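Local structure of non-toxic crystal protein (Bacillus thuringiensis, 2D42) at residues 196-201 against 216-221; 35-40 against 171-176; 3-8 against 91-96. The protein is of unknown function and non-toxic, but has the elongated, strand-rich fold of the beta-pore-forming toxins of the aerolysin type. All coordinates share one frame; numbering follows the deposited sequence.

Interaction 1 (196-201 against 216-221); sequences RVNIID and EQNRAY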
ATOM      1  N   ARG A 196     -30.445  10.889  15.119  1.00 35.15           N
ATOM      2  CA  ARG A 196     -29.610  10.262  14.087  1.00 35.58           C
ATOM      3  C   ARG A 196     -28.790  11.417  13.529  1.00 34.85           C
ATOM      4  O   ARG A 196     -29.355  12.385  13.025  1.00 35.30           O
ATOM      5  CB  ARG A 196     -30.429   9.652  12.945  1.00 36.94           C
ATOM      6  CG  ARG A 196     -29.558   9.195  11.770  1.00 37.97           C
ATOM      7  CD  ARG A 196     -30.373   8.789  10.539  1.00 38.68           C
ATOM      8  NE  ARG A 196     -31.104   7.551  10.760  1.00 40.27           N
ATOM      9  CZ  ARG A 196     -32.428   7.451  10.765  1.00 43.97           C
ATOM     10  NH1 ARG A 196     -33.182   8.522  10.554  1.00 44.72           N
ATOM     11  NH2 ARG A 196     -32.999   6.278  11.001  1.00 43.81           N
ATOM     12  N   VAL A 197     -27.468  11.322  13.631  1.00 32.97           N
ATOM     13  CA  VAL A 197     -26.598  12.387  13.150  1.00 32.76           C
ATOM     14  C   VAL A 197     -25.742  11.964  11.973  1.00 32.40           C
ATOM     15  O   VAL A 197     -25.359  10.799  11.853  1.00 32.28           O
ATOM     16  CB  VAL A 197     -25.644  12.881  14.255  1.00 35.17           C
ATOM     17  CG1 VAL A 197     -26.445  13.399  15.439  1.00 37.04           C
ATOM     18  CG2 VAL A 197     -24.715  11.745  14.690  1.00 33.54           C
ATOM     19  N   ASN A 198     -25.441  12.925  11.109  1.00 31.33           N
ATOM     20  CA  ASN A 198     -24.604  12.666   9.954  1.00 31.19           C
ATOM     21  C   ASN A 198     -23.174  12.768  10.490  1.00 31.13           C
ATOM     22  O   ASN A 198     -22.850  13.705  11.228  1.00 29.98           O
ATOM     23  CB  ASN A 198     -24.847  13.732   8.889  1.00 33.81           C
ATOM     24  CG  ASN A 198     -24.239  13.369   7.549  1.00 35.49           C
ATOM     25  OD1 ASN A 198     -23.128  12.838   7.473  1.00 34.45           O
ATOM     26  ND2 ASN A 198     -24.962  13.672   6.480  1.00 32.94           N
ATOM     27  N   ILE A 199     -22.323  11.812  10.135  1.00 30.35           N
ATOM     28  CA  ILE A 199     -20.945  11.839  10.615  1.00 28.82           C
ATOM     29  C   ILE A 199     -20.209  13.115  10.194  1.00 28.03           C
ATOM     30  O   ILE A 199     -19.281  13.546  10.873  1.00 26.80           O
ATOM     31  CB  ILE A 199     -20.152  10.596  10.133  1.00 30.20           C
ATOM     32  CG1 ILE A 199     -18.816  10.507  10.886  1.00 31.13           C
ATOM     33  CG2 ILE A 199     -19.896  10.677   8.623  1.00 29.10           C
ATOM     34  CD1 ILE A 199     -18.964  10.344  12.402  1.00 33.41           C
ATOM     35  N   ILE A 200     -20.622  13.733   9.089  1.00 29.16           N
ATOM     36  CA  ILE A 200     -19.947  14.955   8.649  1.00 30.04           C
ATOM     37  C   ILE A 200     -20.216  16.114   9.606  1.00 31.35           C
ATOM     38  O   ILE A 200     -19.369  16.993   9.786  1.00 30.08           O
ATOM     39  CB  ILE A 200     -20.369  15.373   7.215  1.00 32.80           C
ATOM     40  CG1 ILE A 200     -21.825  15.841   7.199  1.00 33.48           C
ATOM     41  CG2 ILE A 200     -20.161  14.202   6.250  1.00 32.09           C
ATOM     42  CD1 ILE A 200     -22.275  16.377   5.849  1.00 36.58           C
ATOM     43  N   ASP A 201     -21.392  16.114  10.231  1.00 31.08           N
ATOM     44  CA  ASP A 201     -21.734  17.174  11.169  1.00 31.36           C
ATOM     45  C   ASP A 201     -20.974  16.976  12.471  1.00 31.71           C
ATOM     46  O   ASP A 201     -20.639  17.942  13.160  1.00 34.19           O
ATOM     47  CB  ASP A 201     -23.238  17.195  11.430  1.00 32.54           C
ATOM     48  CG  ASP A 201     -24.043  17.516  10.182  1.00 34.76           C
ATOM     49  OD1 ASP A 201     -23.717  18.509   9.497  1.00 36.88           O
ATOM     50  OD2 ASP A 201     -25.006  16.778   9.888  1.00 37.21           O
ATOM     51  N   GLU A 216     -22.461  19.467   0.226  1.00 48.38           N
ATOM     52  CA  GLU A 216     -22.905  19.180  -1.133  1.00 50.25           C
ATOM     53  C   GLU A 216     -22.939  17.680  -1.418  1.00 49.74           C
ATOM     54  O   GLU A 216     -23.980  17.132  -1.773  1.00 50.11           O
ATOM     55  CB  GLU A 216     -21.980  19.853  -2.151  1.00 53.22           C
ATOM     56  CG  GLU A 216     -22.112  21.372  -2.272  1.00 57.46           C
ATOM     57  CD  GLU A 216     -21.626  22.122  -1.045  1.00 60.42           C
ATOM     58  OE1 GLU A 216     -20.502  21.836  -0.570  1.00 60.25           O
ATOM     59  OE2 GLU A 216     -22.368  23.011  -0.565  1.00 61.68           O
ATOM     60  N   GLN A 217     -21.795  17.022  -1.254  1.00 48.96           N
ATOM     61  CA  GLN A 217     -21.689  15.591  -1.520  1.00 47.67           C
ATOM     62  C   GLN A 217     -22.000  14.728  -0.300  1.00 45.93           C
ATOM     63  O   GLN A 217     -21.887  13.501  -0.351  1.00 45.87           O
ATOM     64  CB  GLN A 217     -20.286  15.265  -2.039  1.00 50.22           C
ATOM     65  CG  GLN A 217     -19.853  16.118  -3.221  1.00 52.71           C
ATOM     66  CD  GLN A 217     -18.476  15.743  -3.736  1.00 54.62           C
ATOM     67  OE1 GLN A 217     -18.289  14.681  -4.331  1.00 55.55           O
ATOM     68  NE2 GLN A 217     -17.498  16.614  -3.500  1.00 55.73           N
ATOM     69  N   ASN A 218     -22.380  15.378   0.795  1.00 43.00           N
ATOM     70  CA  ASN A 218     -22.725  14.683   2.027  1.00 40.70           C
ATOM     71  C   ASN A 218     -21.628  13.710   2.456  1.00 37.38           C
ATOM     72  O   ASN A 218     -21.887  12.548   2.772  1.00 34.52           O
ATOM     73  CB  ASN A 218     -24.048  13.939   1.831  1.00 41.15           C
ATOM     74  CG  ASN A 218     -24.519  13.262   3.087  1.00 42.16           C
ATOM     75  OD1 ASN A 218     -24.536  13.865   4.158  1.00 43.49           O
ATOM     76  ND2 ASN A 218     -24.907  11.998   2.969  1.00 42.36           N
ATOM     77  N   ARG A 219     -20.398  14.198   2.484  1.00 36.31           N
ATOM     78  CA  ARG A 219     -19.275  13.355   2.851  1.00 35.27           C
ATOM     79  C   ARG A 219     -18.128  14.190   3.379  1.00 34.70           C
ATOM     80  O   ARG A 219     -18.100  15.417   3.226  1.00 34.93           O
ATOM     81  CB  ARG A 219     -18.795  12.573   1.627  1.00 35.20           C
ATOM     82  CG  ARG A 219     -18.275  13.490   0.523  1.00 35.99           C
ATOM     83  CD  ARG A 219     -17.961  12.739  -0.751  1.00 35.71           C
ATOM     84  NE  ARG A 219     -19.126  12.045  -1.291  1.00 35.51           N
ATOM     85  CZ  ARG A 219     -19.164  11.514  -2.508  1.00 36.82           C
ATOM     86  NH1 ARG A 219     -18.101  11.610  -3.290  1.00 35.31           N
ATOM     87  NH2 ARG A 219     -20.252  10.891  -2.945  1.00 36.46           N
ATOM     88  N   ALA A 220     -17.184  13.509   4.013  1.00 32.76           N
ATOM     89  CA  ALA A 220     -16.003  14.164   4.543  1.00 32.67           C
ATOM     90  C   ALA A 220     -14.818  13.481   3.879  1.00 31.26           C
ATOM     91  O   ALA A 220     -14.802  12.262   3.732  1.00 30.44           O
ATOM     92  CB  ALA A 220     -15.938  13.996   6.051  1.00 29.17           C
ATOM     93  N   TYR A 221     -13.838  14.265   3.448  1.00 31.77           N
ATOM     94  CA  TYR A 221     -12.664  13.694   2.811  1.00 30.93           C
ATOM     95  C   TYR A 221     -11.534  13.672   3.832  1.00 30.37           C
ATOM     96  O   TYR A 221     -11.176  14.704   4.401  1.00 31.72           O
ATOM     97  CB  TYR A 221     -12.257  14.516   1.582  1.00 33.53           C
ATOM     98  CG  TYR A 221     -13.167  14.332   0.385  1.00 34.18           C
ATOM     99  CD1 TYR A 221     -14.288  15.140   0.194  1.00 36.09           C
ATOM    100  CD2 TYR A 221     -12.905  13.337  -0.558  1.00 36.28           C
ATOM    101  CE1 TYR A 221     -15.135  14.963  -0.922  1.00 38.35           C
ATOM    102  CE2 TYR A 221     -13.740  13.148  -1.667  1.00 37.89           C
ATOM    103  CZ  TYR A 221     -14.851  13.963  -1.845  1.00 38.83           C
ATOM    104  OH  TYR A 221     -15.664  13.767  -2.948  1.00 39.65           O
TER
HETATM  105  O   HOH W   1     -22.563  11.177   5.412  1.00 38.51           O

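Interaction 2 (35-40 against 171-176); sequences IRIAGL and CVVSGN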
ATOM      1  N   ILE A  35     -21.559   4.346   9.713  1.00 27.23           N
ATOM      2  CA  ILE A  35     -20.422   5.243   9.592  1.00 29.28           C
ATOM      3  C   ILE A  35     -19.475   4.383   8.774  1.00 29.59           C
ATOM      4  O   ILE A  35     -19.202   3.251   9.147  1.00 30.78           O
ATOM      5  CB  ILE A  35     -19.782   5.513  10.962  1.00 31.41           C
ATOM      6  CG1 ILE A  35     -20.734   6.348  11.822  1.00 31.44           C
ATOM      7  CG2 ILE A  35     -18.438   6.221  10.784  1.00 31.30           C
ATOM      8  CD1 ILE A  35     -20.316   6.442  13.267  1.00 34.48           C
ATOM      9  N   ARG A  36     -18.985   4.890   7.652  1.00 29.96           N
ATOM     10  CA  ARG A  36     -18.102   4.064   6.858  1.00 29.24           C
ATOM     11  C   ARG A  36     -16.914   4.785   6.252  1.00 27.10           C
ATOM     12  O   ARG A  36     -16.878   6.009   6.154  1.00 26.08           O
ATOM     13  CB  ARG A  36     -18.887   3.359   5.743  1.00 29.65           C
ATOM     14  CG  ARG A  36     -19.229   4.236   4.560  1.00 32.44           C
ATOM     15  CD  ARG A  36     -19.683   3.397   3.358  1.00 32.41           C
ATOM     16  NE  ARG A  36     -20.877   2.607   3.658  1.00 33.09           N
ATOM     17  CZ  ARG A  36     -20.900   1.283   3.792  1.00 34.41           C
ATOM     18  NH1 ARG A  36     -19.792   0.565   3.651  1.00 33.70           N
ATOM     19  NH2 ARG A  36     -22.043   0.670   4.070  1.00 35.63           N
ATOM     20  N   ILE A  37     -15.949   3.977   5.836  1.00 25.99           N
ATOM     21  CA  ILE A  37     -14.726   4.437   5.209  1.00 25.41           C
ATOM     22  C   ILE A  37     -14.755   3.810   3.831  1.00 23.69           C
ATOM     23  O   ILE A  37     -14.940   2.599   3.707  1.00 23.41           O
ATOM     24  CB  ILE A  37     -13.491   3.937   6.001  1.00 25.25           C
ATOM     25  CG1 ILE A  37     -13.306   4.806   7.247  1.00 26.67           C
ATOM     26  CG2 ILE A  37     -12.246   3.932   5.107  1.00 24.15           C
ATOM     27  CD1 ILE A  37     -12.315   4.237   8.249  1.00 28.26           C
ATOM     28  N   ALA A  38     -14.591   4.636   2.804  1.00 23.55           N
ATOM     29  CA  ALA A  38     -14.617   4.162   1.426  1.00 24.89           C
ATOM     30  C   ALA A  38     -13.625   4.895   0.533  1.00 24.55           C
ATOM     31  O   ALA A  38     -13.081   5.936   0.910  1.00 26.17           O
ATOM     32  CB  ALA A  38     -16.031   4.329   0.855  1.00 24.85           C
ATOM     33  N   GLY A  39     -13.410   4.351  -0.661  1.00 24.62           N
ATOM     34  CA  GLY A  39     -12.509   4.976  -1.611  1.00 25.31           C
ATOM     35  C   GLY A  39     -11.086   5.090  -1.099  1.00 25.70           C
ATOM     36  O   GLY A  39     -10.432   6.111  -1.282  1.00 24.64           O
ATOM     37  N   LEU A  40     -10.614   4.043  -0.437  1.00 25.21           N
ATOM     38  CA  LEU A  40      -9.250   4.021   0.091  1.00 28.68           C
ATOM     39  C   LEU A  40      -8.211   4.310  -0.996  1.00 28.55           C
ATOM     40  O   LEU A  40      -8.203   3.667  -2.046  1.00 25.44           O
ATOM     41  CB  LEU A  40      -8.969   2.651   0.687  1.00 28.60           C
ATOM     42  CG  LEU A  40      -8.691   2.483   2.177  1.00 31.30           C
ATOM     43  CD1 LEU A  40      -9.200   3.653   2.993  1.00 30.18           C
ATOM     44  CD2 LEU A  40      -9.329   1.177   2.604  1.00 28.04           C
ATOM     45  N   CYS A 171      -9.336   8.810   1.840  1.00 27.63           N
ATOM     46  CA  CYS A 171     -10.556   8.016   1.828  1.00 26.90           C
ATOM     47  C   CYS A 171     -11.745   8.930   2.077  1.00 27.05           C
ATOM     48  O   CYS A 171     -11.583  10.084   2.480  1.00 29.17           O
ATOM     49  CB  CYS A 171     -10.509   6.902   2.887  1.00 26.26           C
ATOM     50  SG  CYS A 171     -10.528   7.420   4.639  1.00 25.71           S
ATOM     51  N   VAL A 172     -12.936   8.419   1.797  1.00 25.63           N
ATOM     52  CA  VAL A 172     -14.158   9.174   2.010  1.00 25.04           C
ATOM     53  C   VAL A 172     -14.832   8.622   3.265  1.00 24.35           C
ATOM     54  O   VAL A 172     -14.920   7.404   3.454  1.00 22.22           O
ATOM     55  CB  VAL A 172     -15.127   9.027   0.821  1.00 27.54           C
ATOM     56  CG1 VAL A 172     -16.442   9.734   1.133  1.00 27.61           C
ATOM     57  CG2 VAL A 172     -14.491   9.599  -0.443  1.00 24.98           C
ATOM     58  N   VAL A 173     -15.289   9.523   4.123  1.00 22.28           N
ATOM     59  CA  VAL A 173     -15.967   9.131   5.348  1.00 23.84           C
ATOM     60  C   VAL A 173     -17.392   9.661   5.278  1.00 26.28           C
ATOM     61  O   VAL A 173     -17.609  10.836   4.977  1.00 26.02           O
ATOM     62  CB  VAL A 173     -15.241   9.708   6.575  1.00 24.65           C
ATOM     63  CG1 VAL A 173     -16.086   9.544   7.826  1.00 21.86           C
ATOM     64  CG2 VAL A 173     -13.899   9.000   6.742  1.00 23.17           C
ATOM     65  N   SER A 174     -18.357   8.788   5.551  1.00 26.41           N
ATOM     66  CA  SER A 174     -19.763   9.167   5.499  1.00 29.05           C
ATOM     67  C   SER A 174     -20.614   8.206   6.329  1.00 28.28           C
ATOM     68  O   SER A 174     -20.092   7.287   6.952  1.00 28.26           O
ATOM     69  CB  SER A 174     -20.245   9.153   4.043  1.00 26.64           C
ATOM     70  OG  SER A 174     -20.057   7.866   3.475  1.00 27.07           O
ATOM     71  N   GLY A 175     -21.928   8.422   6.332  1.00 28.79           N
ATOM     72  CA  GLY A 175     -22.805   7.554   7.093  1.00 27.21           C
ATOM     73  C   GLY A 175     -23.414   8.264   8.285  1.00 28.82           C
ATOM     74  O   GLY A 175     -23.150   9.447   8.518  1.00 29.38           O
ATOM     75  N   ASN A 176     -24.209   7.530   9.058  1.00 29.50           N
ATOM     76  CA  ASN A 176     -24.898   8.089  10.215  1.00 31.02           C
ATOM     77  C   ASN A 176     -24.558   7.404  11.521  1.00 28.66           C
ATOM     78  O   ASN A 176     -24.209   6.222  11.556  1.00 30.23           O
ATOM     79  CB  ASN A 176     -26.422   7.988  10.034  1.00 32.38           C
ATOM     80  CG  ASN A 176     -26.932   8.786   8.861  1.00 35.15           C
ATOM     81  OD1 ASN A 176     -27.499   8.229   7.922  1.00 38.65           O
ATOM     82  ND2 ASN A 176     -26.743  10.099   8.908  1.00 36.21           N
TER

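Interaction 3 (3-8 against 91-96); sequences INLLRE and DGVTAG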
ATOM      1  N   ILE A   3      -7.697   8.369  14.030  1.00 30.46           N
ATOM      2  CA  ILE A   3      -8.910   9.033  14.487  1.00 30.63           C
ATOM      3  C   ILE A   3      -9.991   7.967  14.627  1.00 29.86           C
ATOM      4  O   ILE A   3     -10.311   7.280  13.665  1.00 30.39           O
ATOM      5  CB  ILE A   3      -9.402  10.086  13.480  1.00 32.21           C
ATOM      6  CG1 ILE A   3      -8.424  11.269  13.423  1.00 31.28           C
ATOM      7  CG2 ILE A   3     -10.826  10.537  13.852  1.00 30.45           C
ATOM      8  CD1 ILE A   3      -8.318  12.070  14.705  1.00 35.71           C
ATOM      9  N   ASN A   4     -10.540   7.809  15.827  1.00 28.71           N
ATOM     10  CA  ASN A   4     -11.593   6.823  16.023  1.00 27.94           C
ATOM     11  C   ASN A   4     -12.934   7.525  15.833  1.00 26.12           C
ATOM     12  O   ASN A   4     -13.336   8.340  16.666  1.00 25.65           O
ATOM     13  CB  ASN A   4     -11.524   6.219  17.426  1.00 30.60           C
ATOM     14  CG  ASN A   4     -12.513   5.096  17.609  1.00 32.47           C
ATOM     15  OD1 ASN A   4     -12.142   3.928  17.657  1.00 37.73           O
ATOM     16  ND2 ASN A   4     -13.788   5.443  17.687  1.00 33.74           N
ATOM     17  N   LEU A   5     -13.623   7.204  14.744  1.00 24.02           N
ATOM     18  CA  LEU A   5     -14.899   7.839  14.439  1.00 26.79           C
ATOM     19  C   LEU A   5     -15.989   7.655  15.488  1.00 27.64           C
ATOM     20  O   LEU A   5     -16.806   8.560  15.687  1.00 29.30           O
ATOM     21  CB  LEU A   5     -15.397   7.374  13.066  1.00 26.33           C
ATOM     22  CG  LEU A   5     -14.483   7.815  11.914  1.00 28.86           C
ATOM     23  CD1 LEU A   5     -14.898   7.129  10.628  1.00 23.19           C
ATOM     24  CD2 LEU A   5     -14.540   9.328  11.754  1.00 27.72           C
ATOM     25  N   LEU A   6     -16.021   6.497  16.146  1.00 28.52           N
ATOM     26  CA  LEU A   6     -17.021   6.246  17.185  1.00 30.34           C
ATOM     27  C   LEU A   6     -16.733   7.122  18.398  1.00 31.53           C
ATOM     28  O   LEU A   6     -17.648   7.584  19.077  1.00 33.18           O
ATOM     29  CB  LEU A   6     -17.020   4.771  17.595  1.00 30.96           C
ATOM     30  CG  LEU A   6     -17.596   3.798  16.564  1.00 30.71           C
ATOM     31  CD1 LEU A   6     -17.453   2.381  17.077  1.00 34.28           C
ATOM     32  CD2 LEU A   6     -19.058   4.118  16.308  1.00 32.41           C
ATOM     33  N   ARG A   7     -15.450   7.342  18.663  1.00 31.60           N
ATOM     34  CA  ARG A   7     -15.021   8.185  19.771  1.00 31.81           C
ATOM     35  C   ARG A   7     -15.470   9.625  19.497  1.00 30.91           C
ATOM     36  O   ARG A   7     -15.952  10.320  20.399  1.00 30.34           O
ATOM     37  CB  ARG A   7     -13.496   8.113  19.918  1.00 34.49           C
ATOM     38  CG  ARG A   7     -12.893   9.140  20.863  1.00 39.02           C
ATOM     39  CD  ARG A   7     -13.450   9.019  22.272  1.00 42.95           C
ATOM     40  NE  ARG A   7     -12.968  10.104  23.120  1.00 45.93           N
ATOM     41  CZ  ARG A   7     -13.572  10.512  24.234  1.00 48.37           C
ATOM     42  NH1 ARG A   7     -14.691   9.923  24.641  1.00 48.77           N
ATOM     43  NH2 ARG A   7     -13.063  11.520  24.935  1.00 47.09           N
ATOM     44  N   GLU A   8     -15.314  10.067  18.248  1.00 29.18           N
ATOM     45  CA  GLU A   8     -15.727  11.410  17.853  1.00 28.65           C
ATOM     46  C   GLU A   8     -17.243  11.551  18.046  1.00 28.28           C
ATOM     47  O   GLU A   8     -17.725  12.599  18.472  1.00 27.73           O
ATOM     48  CB  GLU A   8     -15.383  11.682  16.382  1.00 29.09           C
ATOM     49  CG  GLU A   8     -13.895  11.695  16.043  1.00 31.61           C
ATOM     50  CD  GLU A   8     -13.128  12.805  16.753  1.00 30.65           C
ATOM     51  OE1 GLU A   8     -13.600  13.964  16.756  1.00 30.66           O
ATOM     52  OE2 GLU A   8     -12.041  12.515  17.296  1.00 31.99           O
ATOM     53  N   ASP A  91      -0.846   8.546  10.405  1.00 28.68           N
ATOM     54  CA  ASP A  91      -2.081   9.261  10.711  1.00 28.85           C
ATOM     55  C   ASP A  91      -3.220   8.659   9.898  1.00 27.91           C
ATOM     56  O   ASP A  91      -3.283   8.821   8.673  1.00 29.21           O
ATOM     57  CB  ASP A  91      -1.950  10.753  10.401  1.00 26.93           C
ATOM     58  CG  ASP A  91      -0.908  11.441  11.277  1.00 30.55           C
ATOM     59  OD1 ASP A  91      -0.663  10.954  12.401  1.00 30.21           O
ATOM     60  OD2 ASP A  91      -0.352  12.473  10.849  1.00 28.63           O
ATOM     61  N   GLY A  92      -4.110   7.954  10.585  1.00 26.38           N
ATOM     62  CA  GLY A  92      -5.227   7.329   9.908  1.00 26.48           C
ATOM     63  C   GLY A  92      -6.578   7.568  10.558  1.00 26.59           C
ATOM     64  O   GLY A  92      -6.749   8.460  11.389  1.00 26.72           O
ATOM     65  N   VAL A  93      -7.546   6.743  10.178  1.00 27.66           N
ATOM     66  CA  VAL A  93      -8.897   6.863  10.696  1.00 28.21           C
ATOM     67  C   VAL A  93      -9.557   5.492  10.670  1.00 27.93           C
ATOM     68  O   VAL A  93      -9.150   4.626   9.898  1.00 29.68           O
ATOM     69  CB  VAL A  93      -9.717   7.861   9.839  1.00 26.88           C
ATOM     70  CG1 VAL A  93      -9.795   7.373   8.388  1.00 25.38           C
ATOM     71  CG2 VAL A  93     -11.120   8.034  10.433  1.00 27.70           C
ATOM     72  N   THR A  94     -10.555   5.290  11.527  1.00 28.31           N
ATOM     73  CA  THR A  94     -11.272   4.016  11.580  1.00 27.64           C
ATOM     74  C   THR A  94     -12.685   4.167  12.127  1.00 28.42           C
ATOM     75  O   THR A  94     -12.963   5.051  12.942  1.00 29.47           O
ATOM     76  CB  THR A  94     -10.533   2.978  12.464  1.00 25.31           C
ATOM     77  OG1 THR A  94     -11.224   1.723  12.409  1.00 27.02           O
ATOM     78  CG2 THR A  94     -10.476   3.446  13.905  1.00 26.10           C
ATOM     79  N   ALA A  95     -13.571   3.287  11.674  1.00 28.41           N
ATOM     80  CA  ALA A  95     -14.951   3.282  12.118  1.00 30.89           C
ATOM     81  C   ALA A  95     -15.126   2.084  13.047  1.00 32.07           C
ATOM     82  O   ALA A  95     -16.249   1.676  13.353  1.00 31.20           O
ATOM     83  CB  ALA A  95     -15.892   3.166  10.919  1.00 29.18           C
ATOM     84  N   GLY A  96     -14.005   1.519  13.487  1.00 31.38           N
ATOM     85  CA  GLY A  96     -14.067   0.376  14.382  1.00 31.97           C
ATOM     86  C   GLY A  96     -13.732  -0.959  13.740  1.00 32.48           C
ATOM     87  O   GLY A  96     -13.649  -1.975  14.430  1.00 34.67           O
TER

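Interaction 1 (196-201 against 216-221)
Ile200 and Ala220 mark the closest approach of the two backbones, with CA atoms 5.7 Å apart. The segments do not pair as strands. Both make backbone hydrogen bonds to strand 150-185 instead, Ile199 at Gly175 and Ala220 at Val173; between them, side chains and one water make the contact. Its motif is an asparagine N-cap, where strand 189-198 passes into helix 199-206, set against a G1 beta bulge in which Asn218 and Arg219 both face Ser214. Asn218 takes up left-handed helical backbone angles, which asparagine tolerates better than most residues other than glycine. With CG anti to the backbone N (chi1 -168°), Asn198 carries its amide toward the bulge, while OD1 accepts from Ile200 N at 3.1 Å, an almost straight bond whose donor stands above the carbonyl plane. A water gives a second hydrogen bond to OD1, 2.7 Å away, and also donates to Asn218 O. With OD1 held by two donors, ND2 of Asn198 is turned to OD1 of Asn218; the modelled separation of 2.4 Å is too short to be taken literally, so the length of this hydrogen bond is doubtful. The two amide planes stand 83° apart. Beside this polar pair Ile200 supplies the apolar part: its CG2 packs on the backbone of the bulge, 3.5 Å from Arg219 C. The small Ala220 meets both Ile200 and Leu203 of the helix. Arg219 starts out away from the helix, and its NH1 donates to Tyr221 OH at 3.3 Å, the hydroxyl oxygen lying slightly out of the guanidinium plane.

Interaction 2 (35-40 against 171-176)
Arg36, Ile37 and Ala38 pair with Ser174, Val173 and Val172 in an antiparallel beta ladder. It joins strand 36-43 to the long strand 150-185, which here also bonds to strand 219-244, through Phe222 and Ala220, within the large mixed sheet. The short strand axes run 4.7 Å apart, their directions differing by 155°. Arg36 with Ser174 and Ala38 with Val172 are the hydrogen-bonded pairs, each closed by two bonds; the shortest, Val172 N to Ala38 O, is 2.6 Å and practically straight. Between them Ile37 and Val173 form a non-hydrogen-bonded pair. The face of Ile37 and Val173 is apolar, with Val93 and Leu5 packed on it, and branched residues suit both the extended backbone and this filling. Ile37 CG2, anti to its backbone N, reaches Cys171 SG at 3.9 Å. The other face bears Arg36, Ala38, Val172 and Ser174, a more polar and more open mixture. Gly175 fits the end of the ladder because a CB there would run into Ile35 CA and jam against the carbonyl of Ser174. Past the corner at Gly39, Leu40 turns its CD1 back to 3.5 Å from Cys171 CB.

Interaction 3 (3-8 against 91-96)
Leu5 N meets Thr94 O at 2.9 Å, nearly along the C=O axis, and the flat groups of this contact are peptide groups joined in this way. Thr94 N also comes nearly in line with the C=O of Ile3, but its N-H is more bent, 148°. Ile3 N instead comes to Gly92 O from above the carbonyl plane, 39° out of it, at 2.8 Å. These three bonds make a short parallel ladder, with Ile3 beside Val93 and Asn4 beside Thr94. On the face of Ile3 and Val93, aliphatic groups crowd round the same carbonyls: Leu5 CG lies 3.3 Å from Thr94 O, and Val93 CG2 lies 3.4 Å from Ile3 O. Leu5 and Val93 then meet directly, CG to CG2 at 3.7 Å, as branched apolar residues facing the interior can. On the opposite face of the ladder stand Asn4 and Thr94. Asn4 is at the N-cap of helix 5-19, and the N-H of Leu5, on the first turn, finds its acceptor in the neighbouring strand. Thr94 places OG1 anti to its backbone N (chi1 -176°), and OG1 accepts from Gly96 N at 3.0 Å, closing an ST turn; Gly96 suits this turn because its positive phi would press a CB against the carbonyl of Ala95. Ala95 offers only a methyl, which meets Leu5 CD1 at 4.1 Å. The ladder thus lays strand 2-4 and the start of helix 5-19 beside the end of strand 71-94. Beyond it Leu5 packs on Leu203 of helix 199-206, Val93 packs on Cys171 of strand 150-185, and Glu8 is hydrogen-bonded to Asn206 and Thr208.

In the fold
From the N terminus the chain passes 3-8, 35-40, 91-96 and 171-176, so the loops closed by interactions 3 and 2 cross. Interaction 1 follows in series, closing a short loop between 196-201 and 216-221 that holds most of helix 199-206 and strand 211-214. Interaction 3 brings the chain start to strand 71-94, and interaction 2 brings strand 36-43 to strand 150-185; the two pack together where Ile37 CD1 meets Thr94 CA and Ile35 CG2 meets Leu5 CD1. Both segments of interaction 1 bond to segment 171-176 of interaction 2, so these two meet on strand 150-185. All three lie on one side of the chain's centre.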